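Local coordinates for alginate biosynthesis protein AlgX (Pseudomonas aeruginosa, PDB 4KNC) that takes part in O-acetylating the exopolysaccharide alginate and protects the polymer from degradation as it crosses the periplasm, at residues R89-R94 against F105-A110; T55-S60 against K112-T117; T360-S365 against Q425-Q430; V317-S322 against G394-F399. One frame throughout, in Å; residues are numbered along the deposited sequence.

Interaction 1: residues R89-R94 against F105-A110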
loop_
_atom_site.group_PDB
_atom_site.type_symbol
_atom_site.label_atom_id
_atom_site.label_comp_id
_atom_site.label_asym_id
_atom_site.label_seq_id
_atom_site.Cartn_x
_atom_site.Cartn_y
_atom_site.Cartn_z
ATOM N N ARG A 89 2.622 -6.186 16.264
ATOM C CA ARG A 89 3.531 -7.093 16.939
ATOM C C ARG A 89 3.040 -7.306 18.360
ATOM O O ARG A 89 3.227 -8.368 18.936
ATOM C CB ARG A 89 4.963 -6.525 16.923
ATOM C CG ARG A 89 5.491 -6.301 15.500
ATOM C CD ARG A 89 6.863 -5.606 15.467
ATOM N NE ARG A 89 7.965 -6.491 15.857
ATOM C CZ ARG A 89 8.525 -6.507 17.065
ATOM N NH1 ARG A 89 8.083 -5.688 18.020
ATOM N NH2 ARG A 89 9.534 -7.338 17.316
ATOM N N GLY A 90 2.406 -6.288 18.927
ATOM C CA GLY A 90 1.882 -6.401 20.276
ATOM C C GLY A 90 0.713 -7.384 20.344
ATOM O O GLY A 90 0.646 -8.203 21.268
ATOM N N LEU A 91 -0.198 -7.320 19.368
ATOM C CA LEU A 91 -1.346 -8.228 19.363
ATOM C C LEU A 91 -0.913 -9.663 19.149
ATOM O O LEU A 91 -1.472 -10.576 19.745
ATOM C CB LEU A 91 -2.375 -7.837 18.300
ATOM C CG LEU A 91 -3.197 -6.591 18.626
ATOM C CD1 LEU A 91 -3.852 -6.052 17.360
ATOM C CD2 LEU A 91 -4.244 -6.884 19.697
ATOM N N VAL A 92 0.082 -9.886 18.303
ATOM C CA VAL A 92 0.433 -11.271 17.996
ATOM C C VAL A 92 1.435 -11.839 18.997
ATOM O O VAL A 92 1.275 -12.955 19.517
ATOM C CB VAL A 92 0.983 -11.416 16.568
ATOM C CG1 VAL A 92 1.444 -12.835 16.330
ATOM C CG2 VAL A 92 -0.082 -11.034 15.539
ATOM N N ASN A 93 2.474 -11.061 19.269
ATOM C CA ASN A 93 3.558 -11.521 20.120
ATOM C C ASN A 93 3.543 -10.882 21.506
ATOM O O ASN A 93 4.596 -10.697 22.122
ATOM C CB ASN A 93 4.901 -11.309 19.428
ATOM C CG ASN A 93 5.144 -12.317 18.314
ATOM O OD1 ASN A 93 5.264 -11.950 17.136
ATOM N ND2 ASN A 93 5.229 -13.601 18.685
ATOM N N ARG A 94 2.342 -10.537 21.974
ATOM C CA ARG A 94 2.120 -10.162 23.372
ATOM C C ARG A 94 3.012 -10.913 24.377
ATOM O O ARG A 94 3.653 -10.292 25.220
ATOM C CB ARG A 94 0.652 -10.380 23.750
ATOM C CG ARG A 94 0.308 -9.926 25.162
ATOM C CD ARG A 94 -1.070 -10.399 25.590
ATOM N NE ARG A 94 -1.520 -9.696 26.786
ATOM C CZ ARG A 94 -2.629 -9.993 27.452
ATOM N NH1 ARG A 94 -3.399 -10.987 27.037
ATOM N NH2 ARG A 94 -2.967 -9.298 28.529
ATOM N N PHE A 105 0.345 -3.034 28.802
ATOM C CA PHE A 105 -0.241 -3.029 27.462
ATOM C C PHE A 105 -1.690 -3.487 27.497
ATOM O O PHE A 105 -1.965 -4.659 27.732
ATOM C CB PHE A 105 0.599 -3.930 26.550
ATOM C CG PHE A 105 0.008 -4.169 25.184
ATOM C CD1 PHE A 105 -0.531 -3.124 24.443
ATOM C CD2 PHE A 105 0.037 -5.441 24.626
ATOM C CE1 PHE A 105 -1.066 -3.347 23.168
ATOM C CE2 PHE A 105 -0.495 -5.688 23.358
ATOM C CZ PHE A 105 -1.047 -4.636 22.622
ATOM N N ASP A 106 -2.616 -2.561 27.268
ATOM C CA ASP A 106 -4.054 -2.883 27.260
ATOM C C ASP A 106 -4.418 -3.769 26.071
ATOM O O ASP A 106 -5.082 -3.323 25.134
ATOM C CB ASP A 106 -4.884 -1.600 27.215
ATOM C CG ASP A 106 -6.281 -1.772 27.793
ATOM O OD1 ASP A 106 -6.885 -2.853 27.654
ATOM O OD2 ASP A 106 -6.789 -0.798 28.383
ATOM N N TYR A 107 -3.985 -5.026 26.120
ATOM C CA TYR A 107 -4.202 -5.976 25.028
ATOM C C TYR A 107 -5.664 -6.144 24.608
ATOM O O TYR A 107 -5.969 -6.183 23.411
ATOM C CB TYR A 107 -3.592 -7.339 25.372
ATOM C CG TYR A 107 -4.028 -8.442 24.441
ATOM C CD1 TYR A 107 -3.408 -8.624 23.216
ATOM C CD2 TYR A 107 -5.050 -9.310 24.793
ATOM C CE1 TYR A 107 -3.797 -9.638 22.355
ATOM C CE2 TYR A 107 -5.459 -10.328 23.934
ATOM C CZ TYR A 107 -4.824 -10.484 22.717
ATOM O OH TYR A 107 -5.217 -11.479 21.854
ATOM N N GLU A 108 -6.571 -6.238 25.577
ATOM C CA GLU A 108 -7.972 -6.470 25.239
ATOM C C GLU A 108 -8.552 -5.258 24.513
ATOM O O GLU A 108 -9.352 -5.395 23.585
ATOM C CB GLU A 108 -8.805 -6.820 26.485
ATOM C CG GLU A 108 -8.410 -8.134 27.171
ATOM C CD GLU A 108 -8.599 -9.353 26.279
ATOM O OE1 GLU A 108 -9.417 -9.277 25.345
ATOM O OE2 GLU A 108 -7.926 -10.386 26.500
ATOM N N LEU A 109 -8.128 -4.066 24.922
ATOM C CA LEU A 109 -8.615 -2.852 24.280
ATOM C C LEU A 109 -8.124 -2.765 22.839
ATOM O O LEU A 109 -8.888 -2.413 21.930
ATOM C CB LEU A 109 -8.161 -1.620 25.048
ATOM C CG LEU A 109 -8.655 -0.310 24.453
ATOM C CD1 LEU A 109 -10.178 -0.339 24.433
ATOM C CD2 LEU A 109 -8.121 0.866 25.243
ATOM N N ALA A 110 -6.843 -3.082 22.644
ATOM C CA ALA A 110 -6.249 -3.098 21.314
ATOM C C ALA A 110 -6.972 -4.090 20.406
ATOM O O ALA A 110 -7.334 -3.762 19.281
ATOM C CB ALA A 110 -4.743 -3.439 21.392
HETATM O O HOH W 1 -0.906 -7.027 27.496
#
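Arg94 lays its guanidinium almost flat on Tyr107, the two planes only 12° apart, so that Tyr107 CB sits 3.4 Å above the guanidinium plane, displaced toward its rim. Over the same phenol ring comes Arg94 CD, a CH-pi contact 4.0 Å from the centroid, while Leu91 O lies near the plane at the ring's edge. The Phe105 ring turns its edge to helix 89-93: Gly90 O lies near its plane, 3.5 Å from CE2, and Tyr107 CA stands off one face. The contact packs the short helix 89-93, which follows strand 80-85, against the first turn of helix 107-123 in the SGNH hydrolase-like domain.

With CG anti to the backbone N (chi1 -176°) and the chain extended from CG to NE, Arg94 crosses Tyr107 at about a right angle. Its NH1 forms a salt bridge with Asp136; Glu108 OE2, 4.6 Å from NH1 and well out of the guanidinium plane, may add a long-range attraction of charges, with no N-H pointing at it. Leu91 CD2 touches both Tyr107 CE1 and Ala110 CB, 3.9 Å from each. Gly90 brings its backbone close to Phe105, and a beta carbon there would stand tight against CZ. Helix 107-123 opens with Asp106 as N-cap, its OD1 accepting from Leu109 N from above the carboxylate plane. No direct hydrogen bond joins the two segments; instead, one water accepts from Arg94 NE at 2.8 Å and donates to Phe105 O at 2.6 Å.

Interaction 2: residues T55-S60 against K112-T117; sequences TDFGTS and KNYLAT
Thr55 meets Asn113 through its backbone: Asn113 ND2 donates to Thr55 O over 2.8 Å with an N-H...O angle of 165°. The oxygen lies close to the amide plane of Asn113, whereas the donor is somewhat tilted from the carbonyl plane of Thr55. Asn113 CB also rests against this oxygen, so the side chain touches it with both its root and its amide.

Phe57 carries the apolar part. Its chi1 of -65° sets CG anti to the carbonyl carbon, beside the backbone N; the ring then meets Asn113 CB at its edge, near its plane, and Tyr114 CB over one face, 4.2 Å from the centroid in a CH-pi contact. The Tyr114 ring presents its edge to the Phe57 face, giving a T-shaped pair with planes at 90° and centroids 5.7 Å apart. CD2 of Phe57 comes within 3.6 Å of Tyr114 N, and CB packs 3.4 Å from Thr117 OG1.

At Gly58 the chain passes close to Thr117, whose CG2 stands 3.8 Å from Gly58 CA. A beta carbon on Gly58 would be tight against Thr117 OG1 and, at this positive phi, jammed against the preceding carbonyl oxygen. Gly58 N donates to Tyr85 OH instead of bonding to Thr117.

The loop leads to Ser60, the N-cap of helix 61-76. In the SGNH hydrolase-like domain it packs against helix 107-123, with Phe57 and Thr117 both touching Tyr85 of strand 80-85, Tyr114 OH bonded to Tyr85 O, and Trp64 of helix 61-76 packed on Thr117.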
loop_
_atom_site.group_PDB
_atom_site.type_symbol
_atom_site.label_atom_id
_atom_site.label_comp_id
_atom_site.label_asym_id
_atom_site.label_seq_id
_atom_site.Cartn_x
_atom_site.Cartn_y
_atom_site.Cartn_z
ATOM N N THR A 55 -3.303 0.998 20.940
ATOM C CA THR A 55 -4.674 0.513 21.120
ATOM C C THR A 55 -5.643 1.176 20.162
ATOM O O THR A 55 -6.817 0.833 20.134
ATOM C CB THR A 55 -5.201 0.779 22.543
ATOM O OG1 THR A 55 -5.113 2.183 22.824
ATOM C CG2 THR A 55 -4.386 -0.001 23.579
ATOM N N ASP A 56 -5.165 2.134 19.374
ATOM C CA ASP A 56 -6.043 2.866 18.457
ATOM C C ASP A 56 -5.900 2.336 17.034
ATOM O O ASP A 56 -4.790 2.173 16.557
ATOM C CB ASP A 56 -5.707 4.358 18.493
ATOM C CG ASP A 56 -4.288 4.641 18.034
ATOM O OD1 ASP A 56 -3.340 4.245 18.748
ATOM O OD2 ASP A 56 -4.122 5.235 16.947
ATOM N N PHE A 57 -7.020 2.065 16.358
ATOM C CA PHE A 57 -6.989 1.521 14.998
ATOM C C PHE A 57 -8.057 2.183 14.125
ATOM O O PHE A 57 -8.994 2.772 14.642
ATOM C CB PHE A 57 -7.196 -0.003 15.020
ATOM C CG PHE A 57 -6.082 -0.746 15.695
ATOM C CD1 PHE A 57 -4.919 -1.032 15.012
ATOM C CD2 PHE A 57 -6.192 -1.141 17.019
ATOM C CE1 PHE A 57 -3.864 -1.700 15.634
ATOM C CE2 PHE A 57 -5.150 -1.814 17.649
ATOM C CZ PHE A 57 -3.983 -2.098 16.951
ATOM N N GLY A 58 -7.913 2.090 12.809
ATOM C CA GLY A 58 -8.918 2.628 11.905
ATOM C C GLY A 58 -8.591 3.988 11.307
ATOM O O GLY A 58 -7.423 4.370 11.168
ATOM N N THR A 59 -9.637 4.720 10.939
ATOM C CA THR A 59 -9.480 6.014 10.308
ATOM C C THR A 59 -10.727 6.867 10.549
ATOM O O THR A 59 -11.661 6.432 11.215
ATOM C CB THR A 59 -9.251 5.870 8.792
ATOM O OG1 THR A 59 -9.044 7.169 8.217
ATOM C CG2 THR A 59 -10.458 5.207 8.126
ATOM N N SER A 60 -10.727 8.078 9.999
ATOM C CA SER A 60 -11.849 9.010 10.135
ATOM C C SER A 60 -13.045 8.589 9.292
ATOM O O SER A 60 -12.922 7.718 8.424
ATOM C CB SER A 60 -11.416 10.398 9.681
ATOM O OG SER A 60 -11.192 10.404 8.285
ATOM N N LYS A 112 -9.982 -5.425 20.705
ATOM C CA LYS A 112 -11.349 -4.968 20.502
ATOM C C LYS A 112 -11.387 -3.896 19.402
ATOM O O LYS A 112 -12.181 -3.963 18.464
ATOM C CB LYS A 112 -11.864 -4.387 21.830
ATOM C CG LYS A 112 -13.326 -4.055 21.859
ATOM C CD LYS A 112 -13.659 -3.070 22.970
ATOM C CE LYS A 112 -13.385 -3.642 24.343
ATOM N NZ LYS A 112 -13.380 -2.558 25.372
ATOM N N ASN A 113 -10.509 -2.904 19.514
ATOM C CA ASN A 113 -10.478 -1.836 18.516
ATOM C C ASN A 113 -10.079 -2.317 17.115
ATOM O O ASN A 113 -10.671 -1.917 16.104
ATOM C CB ASN A 113 -9.604 -0.684 19.008
ATOM C CG ASN A 113 -10.274 0.094 20.116
ATOM O OD1 ASN A 113 -11.502 0.086 20.226
ATOM N ND2 ASN A 113 -9.485 0.753 20.946
ATOM N N TYR A 114 -9.093 -3.207 17.070
ATOM C CA TYR A 114 -8.701 -3.855 15.827
ATOM C C TYR A 114 -9.891 -4.580 15.177
ATOM O O TYR A 114 -10.201 -4.364 13.992
ATOM C CB TYR A 114 -7.546 -4.826 16.093
ATOM C CG TYR A 114 -7.052 -5.533 14.848
ATOM C CD1 TYR A 114 -7.607 -6.741 14.445
ATOM C CD2 TYR A 114 -6.034 -4.986 14.072
ATOM C CE1 TYR A 114 -7.161 -7.400 13.296
ATOM C CE2 TYR A 114 -5.575 -5.633 12.919
ATOM C CZ TYR A 114 -6.145 -6.842 12.541
ATOM O OH TYR A 114 -5.709 -7.483 11.405
ATOM N N LEU A 115 -10.579 -5.420 15.952
ATOM C CA LEU A 115 -11.711 -6.191 15.407
ATOM C C LEU A 115 -12.829 -5.289 14.891
ATOM O O LEU A 115 -13.423 -5.555 13.827
ATOM C CB LEU A 115 -12.260 -7.155 16.459
ATOM C CG LEU A 115 -11.359 -8.360 16.723
ATOM C CD1 LEU A 115 -11.846 -9.106 17.940
ATOM C CD2 LEU A 115 -11.321 -9.273 15.494
ATOM N N ALA A 116 -13.098 -4.217 15.640
ATOM C CA ALA A 116 -14.050 -3.196 15.196
ATOM C C ALA A 116 -13.649 -2.612 13.834
ATOM O O ALA A 116 -14.501 -2.387 12.963
ATOM C CB ALA A 116 -14.175 -2.084 16.252
ATOM N N THR A 117 -12.347 -2.376 13.654
ATOM C CA THR A 117 -11.840 -1.851 12.383
ATOM C C THR A 117 -12.020 -2.824 11.219
ATOM O O THR A 117 -12.426 -2.439 10.113
ATOM C CB THR A 117 -10.343 -1.459 12.522
ATOM O OG1 THR A 117 -10.227 -0.402 13.476
ATOM C CG2 THR A 117 -9.755 -1.003 11.195
#

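Interaction 3: residues T360-S365 against Q425-Q430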
loop_
_atom_site.group_PDB
_atom_site.type_symbol
_atom_site.label_atom_id
_atom_site.label_comp_id
_atom_site.label_asym_id
_atom_site.label_seq_id
_atom_site.Cartn_x
_atom_site.Cartn_y
_atom_site.Cartn_z
ATOM N N THR A 360 2.541 12.782 -18.265
ATOM C CA THR A 360 3.673 11.883 -18.459
ATOM C C THR A 360 5.021 12.565 -18.704
ATOM O O THR A 360 5.235 13.192 -19.745
ATOM C CB THR A 360 3.404 10.914 -19.615
ATOM O OG1 THR A 360 2.226 10.147 -19.332
ATOM C CG2 THR A 360 4.595 9.981 -19.804
ATOM N N TYR A 361 5.929 12.426 -17.739
ATOM C CA TYR A 361 7.323 12.856 -17.895
ATOM C C TYR A 361 8.047 12.079 -18.992
ATOM O O TYR A 361 7.746 10.911 -19.242
ATOM C CB TYR A 361 8.101 12.645 -16.598
ATOM C CG TYR A 361 7.849 13.668 -15.523
ATOM C CD1 TYR A 361 8.093 15.016 -15.744
ATOM C CD2 TYR A 361 7.392 13.280 -14.270
ATOM C CE1 TYR A 361 7.875 15.952 -14.754
ATOM C CE2 TYR A 361 7.168 14.206 -13.274
ATOM C CZ TYR A 361 7.414 15.539 -13.519
ATOM O OH TYR A 361 7.192 16.460 -12.519
ATOM N N SER A 362 9.019 12.719 -19.631
ATOM C CA SER A 362 9.833 12.029 -20.625
ATOM C C SER A 362 10.811 11.059 -19.958
ATOM O O SER A 362 11.231 10.079 -20.564
ATOM C CB SER A 362 10.567 13.027 -21.532
ATOM O OG SER A 362 11.304 13.976 -20.783
ATOM N N ASP A 363 11.150 11.331 -18.700
ATOM C CA ASP A 363 12.079 10.500 -17.940
ATOM C C ASP A 363 11.356 9.805 -16.779
ATOM O O ASP A 363 10.938 10.457 -15.814
ATOM C CB ASP A 363 13.226 11.367 -17.411
ATOM C CG ASP A 363 14.361 10.555 -16.810
ATOM O OD1 ASP A 363 14.166 9.355 -16.520
ATOM O OD2 ASP A 363 15.456 11.136 -16.623
ATOM N N PRO A 364 11.231 8.469 -16.861
ATOM C CA PRO A 364 10.498 7.648 -15.885
ATOM C C PRO A 364 11.110 7.683 -14.492
ATOM O O PRO A 364 10.526 7.122 -13.564
ATOM C CB PRO A 364 10.618 6.228 -16.453
ATOM C CG PRO A 364 10.954 6.410 -17.897
ATOM C CD PRO A 364 11.789 7.655 -17.954
ATOM N N SER A 365 12.264 8.327 -14.343
ATOM C CA SER A 365 12.935 8.378 -13.048
ATOM C C SER A 365 12.550 9.634 -12.274
ATOM O O SER A 365 13.134 9.934 -11.232
ATOM C CB SER A 365 14.457 8.305 -13.214
ATOM O OG SER A 365 14.955 9.471 -13.852
ATOM N N GLN A 425 18.460 16.829 -17.691
ATOM C CA GLN A 425 18.520 17.788 -18.790
ATOM C C GLN A 425 17.735 17.275 -19.992
ATOM O O GLN A 425 17.722 16.073 -20.275
ATOM C CB GLN A 425 19.969 18.117 -19.176
ATOM C CG GLN A 425 20.727 16.986 -19.852
ATOM C CD GLN A 425 22.221 17.243 -19.909
ATOM O OE1 GLN A 425 22.739 18.116 -19.212
ATOM N NE2 GLN A 425 22.922 16.479 -20.740
ATOM N N GLY A 426 17.065 18.193 -20.679
ATOM C CA GLY A 426 16.244 17.845 -21.823
ATOM C C GLY A 426 14.835 17.440 -21.438
ATOM O O GLY A 426 13.958 17.382 -22.299
ATOM N N LEU A 427 14.623 17.174 -20.146
ATOM C CA LEU A 427 13.354 16.642 -19.629
ATOM C C LEU A 427 12.124 17.404 -20.105
ATOM O O LEU A 427 12.026 18.623 -19.937
ATOM C CB LEU A 427 13.354 16.598 -18.097
ATOM C CG LEU A 427 12.088 16.030 -17.432
ATOM C CD1 LEU A 427 11.920 14.570 -17.771
ATOM C CD2 LEU A 427 12.103 16.208 -15.920
ATOM N N GLU A 428 11.190 16.671 -20.700
ATOM C CA GLU A 428 9.932 17.247 -21.154
ATOM C C GLU A 428 8.770 16.633 -20.393
ATOM O O GLU A 428 8.956 15.735 -19.570
ATOM C CB GLU A 428 9.730 17.000 -22.646
ATOM C CG GLU A 428 10.784 17.614 -23.535
ATOM C CD GLU A 428 10.454 17.436 -25.003
ATOM O OE1 GLU A 428 9.706 16.489 -25.338
ATOM O OE2 GLU A 428 10.932 18.249 -25.822
ATOM N N VAL A 429 7.566 17.116 -20.683
ATOM C CA VAL A 429 6.360 16.577 -20.065
ATOM C C VAL A 429 5.168 16.691 -21.006
ATOM O O VAL A 429 5.058 17.651 -21.787
ATOM C CB VAL A 429 6.062 17.250 -18.698
ATOM C CG1 VAL A 429 5.643 18.703 -18.884
ATOM C CG2 VAL A 429 5.001 16.472 -17.937
ATOM N N GLN A 430 4.296 15.689 -20.941
ATOM C CA GLN A 430 3.097 15.626 -21.769
ATOM C C GLN A 430 1.848 15.629 -20.891
ATOM O O GLN A 430 1.639 14.715 -20.101
ATOM C CB GLN A 430 3.134 14.359 -22.633
ATOM C CG GLN A 430 1.768 13.800 -23.041
ATOM C CD GLN A 430 1.033 14.689 -24.023
ATOM O OE1 GLN A 430 1.646 15.332 -24.873
ATOM N NE2 GLN A 430 -0.291 14.727 -23.914
#
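Thr360 and Gln430 form a hydrogen-bonded antiparallel pair, CA atoms 5.0 Å apart, with Thr360 N giving to Gln430 O (2.8 Å) and Gln430 N returning to Thr360 O (2.9 Å). Tyr361 and Val429 follow as a non-hydrogen-bonded pair at 4.4 Å between CA atoms. The touching parts, 360-363 and 427-430, run 163° apart, and past the last bridge Ser362 N still donates to Glu428 O at 3.0 Å, from above the carbonyl plane. Ser362 OG, set between the backbone N and carbonyl carbon (chi1 53°), accepts from Glu428 N over 2.7 Å at 165°.

In the carbohydrate-binding module, strands 355-361 and 428-435 are the two inner strands of a four-stranded antiparallel sheet, and this contact lies where the first ends and the second begins. Tyr361 and Val429 share one face; Thr360 and Gln430 point to the other. Tyr361 CD1 packs 4.1 Å from Val429 CG2 and also reaches Leu427 CD2, with Glu428 O at the ring's edge; Tyr361 OH is bonded to Glu368 O. Leu427 CD1 is wedged against Asp363 CB at 3.5 Å. Asp363 OD1 accepts from Ser365 N, an Asx turn, and from Ser365 OG, both on one face of the carboxylate.

Interaction 4: residues V317-S322 against G394-F399; sequences VDNGCS and GGRYVF
Arg396 reaches for Asn319 with a straight chain. Its CB lies against Thr360 of the neighbouring strand; CG is anti to the backbone N (chi1 -178°), and the chain continues extended to NE, which carries the guanidinium to the loop. There NH1 donates to Asn319 OD1 at 2.8 Å, nearly along the C=O axis, and NH2 reaches the same OD1 at 3.1 Å from above the carbonyl plane. Two end-on nitrogens therefore grip one oxygen, which lies 5° from the guanidinium plane, although the amide itself is turned 52° to that plane. NH2 adds a weak bond to Asn319 O (2.7 Å) and a salt bridge to Asp358 OD2; that carboxylate oxygen also accepts from Cys321 N.

Asn319, at positive phi, is the C-prime residue of the Schellman motif ending helix 307-316, and it starts a type II' turn closed by Ser322 N to Asn319 O. This join between the SGNH hydrolase-like domain and the carbohydrate-binding module meets 396-400, an outermost strand of the module's four-stranded sheet. At the turn, Val398 CG1 packs 3.6 Å from Gly320 CA. Cys321, next along the turn, is disulfide-bonded to Cys434 of strand 428-435.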
loop_
_atom_site.group_PDB
_atom_site.type_symbol
_atom_site.label_atom_id
_atom_site.label_comp_id
_atom_site.label_asym_id
_atom_site.label_seq_id
_atom_site.Cartn_x
_atom_site.Cartn_y
_atom_site.Cartn_z
ATOM N N VAL A 317 -8.696 3.743 -11.893
ATOM C CA VAL A 317 -9.472 2.534 -12.180
ATOM C C VAL A 317 -9.824 2.436 -13.673
ATOM O O VAL A 317 -9.794 1.345 -14.244
ATOM C CB VAL A 317 -10.738 2.444 -11.300
ATOM C CG1 VAL A 317 -11.589 1.251 -11.694
ATOM C CG2 VAL A 317 -10.345 2.337 -9.853
ATOM N N ASP A 318 -10.112 3.580 -14.307
ATOM C CA ASP A 318 -10.416 3.620 -15.745
ATOM C C ASP A 318 -9.327 4.253 -16.605
ATOM O O ASP A 318 -9.623 4.931 -17.584
ATOM C CB ASP A 318 -11.741 4.336 -16.014
ATOM C CG ASP A 318 -12.927 3.529 -15.569
ATOM O OD1 ASP A 318 -13.103 3.393 -14.339
ATOM O OD2 ASP A 318 -13.676 3.028 -16.441
ATOM N N ASN A 319 -8.074 4.025 -16.240
ATOM C CA ASN A 319 -6.937 4.412 -17.070
ATOM C C ASN A 319 -6.837 5.908 -17.410
ATOM O O ASN A 319 -6.361 6.272 -18.484
ATOM C CB ASN A 319 -6.903 3.571 -18.356
ATOM C CG ASN A 319 -5.486 3.301 -18.831
ATOM O OD1 ASN A 319 -4.517 3.842 -18.275
ATOM N ND2 ASN A 319 -5.352 2.474 -19.864
ATOM N N GLY A 320 -7.275 6.763 -16.490
ATOM C CA GLY A 320 -7.197 8.203 -16.679
ATOM C C GLY A 320 -7.824 8.705 -17.967
ATOM O O GLY A 320 -9.044 8.625 -18.161
ATOM N N CYS A 321 -6.984 9.221 -18.860
ATOM C CA CYS A 321 -7.462 9.746 -20.140
ATOM C C CYS A 321 -7.175 8.804 -21.302
ATOM O O CYS A 321 -7.536 9.093 -22.442
ATOM C CB CYS A 321 -6.837 11.112 -20.430
ATOM S SG CYS A 321 -7.326 12.409 -19.283
ATOM N N SER A 322 -6.511 7.690 -21.007
ATOM C CA SER A 322 -6.096 6.743 -22.033
ATOM C C SER A 322 -7.303 6.181 -22.779
ATOM O O SER A 322 -8.318 5.835 -22.169
ATOM C CB SER A 322 -5.261 5.617 -21.415
ATOM O OG SER A 322 -4.675 4.803 -22.414
ATOM N N GLY A 394 6.299 4.735 -15.900
ATOM C CA GLY A 394 6.691 5.378 -17.138
ATOM C C GLY A 394 6.629 6.887 -17.021
ATOM O O GLY A 394 6.490 7.589 -18.021
ATOM N N GLY A 395 6.724 7.384 -15.791
ATOM C CA GLY A 395 6.617 8.812 -15.530
ATOM C C GLY A 395 5.190 9.344 -15.601
ATOM O O GLY A 395 4.985 10.553 -15.555
ATOM N N ARG A 396 4.209 8.450 -15.716
ATOM C CA ARG A 396 2.799 8.841 -15.762
ATOM C C ARG A 396 2.161 9.001 -14.371
ATOM O O ARG A 396 2.440 8.231 -13.447
ATOM C CB ARG A 396 1.994 7.843 -16.593
ATOM C CG ARG A 396 0.524 8.186 -16.739
ATOM C CD ARG A 396 -0.162 7.203 -17.664
ATOM N NE ARG A 396 -1.594 7.460 -17.794
ATOM C CZ ARG A 396 -2.512 6.500 -17.865
ATOM N NH1 ARG A 396 -2.143 5.219 -17.813
ATOM N NH2 ARG A 396 -3.797 6.811 -17.985
ATOM N N TYR A 397 1.307 10.018 -14.257
ATOM C CA TYR A 397 0.539 10.357 -13.064
ATOM C C TYR A 397 -0.859 10.646 -13.558
ATOM O O TYR A 397 -1.020 11.090 -14.692
ATOM C CB TYR A 397 1.077 11.639 -12.432
ATOM C CG TYR A 397 2.446 11.516 -11.858
ATOM C CD1 TYR A 397 3.569 11.568 -12.672
ATOM C CD2 TYR A 397 2.629 11.337 -10.491
ATOM C CE1 TYR A 397 4.838 11.455 -12.138
ATOM C CE2 TYR A 397 3.887 11.224 -9.948
ATOM C CZ TYR A 397 4.992 11.281 -10.773
ATOM O OH TYR A 397 6.253 11.164 -10.223
ATOM N N VAL A 398 -1.867 10.404 -12.719
ATOM C CA VAL A 398 -3.265 10.681 -13.067
ATOM C C VAL A 398 -4.019 11.159 -11.831
ATOM O O VAL A 398 -3.878 10.578 -10.759
ATOM C CB VAL A 398 -3.982 9.416 -13.589
ATOM C CG1 VAL A 398 -5.428 9.731 -13.938
ATOM C CG2 VAL A 398 -3.262 8.824 -14.803
ATOM N N PHE A 399 -4.808 12.222 -11.956
ATOM C CA PHE A 399 -5.534 12.734 -10.787
ATOM C C PHE A 399 -6.804 13.489 -11.146
ATOM O O PHE A 399 -6.891 14.099 -12.205
ATOM C CB PHE A 399 -4.629 13.597 -9.884
ATOM C CG PHE A 399 -4.167 14.893 -10.521
ATOM C CD1 PHE A 399 -3.008 14.936 -11.275
ATOM C CD2 PHE A 399 -4.881 16.068 -10.341
ATOM C CE1 PHE A 399 -2.569 16.129 -11.847
ATOM C CE2 PHE A 399 -4.451 17.264 -10.913
ATOM C CZ PHE A 399 -3.296 17.291 -11.669
#

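In the fold
Interactions 1 and 2 share helix 107-123 in the SGNH hydrolase-like domain and touch, Ala110 O lying 3.4 Å from Phe57 CE2; interactions 3 and 4 lie across the chain's centre, in the carbohydrate-binding module, on neighbouring strands of one sheet. Centres of interactions 1 and 3 are about 48 Å apart. Interaction 1 is largely buried and relies on stacked flat groups and a water, whereas the partly buried interaction 2 combines a T-shaped ring pair with one asparagine hydrogen bond. Interaction 3 is a backbone ladder at the ends of two inner strands; in interaction 4 two arginine nitrogens grip one amide oxygen. Tyr361 N, 3.0 Å from Gly395 O, probably hydrogen-bonds the last two together.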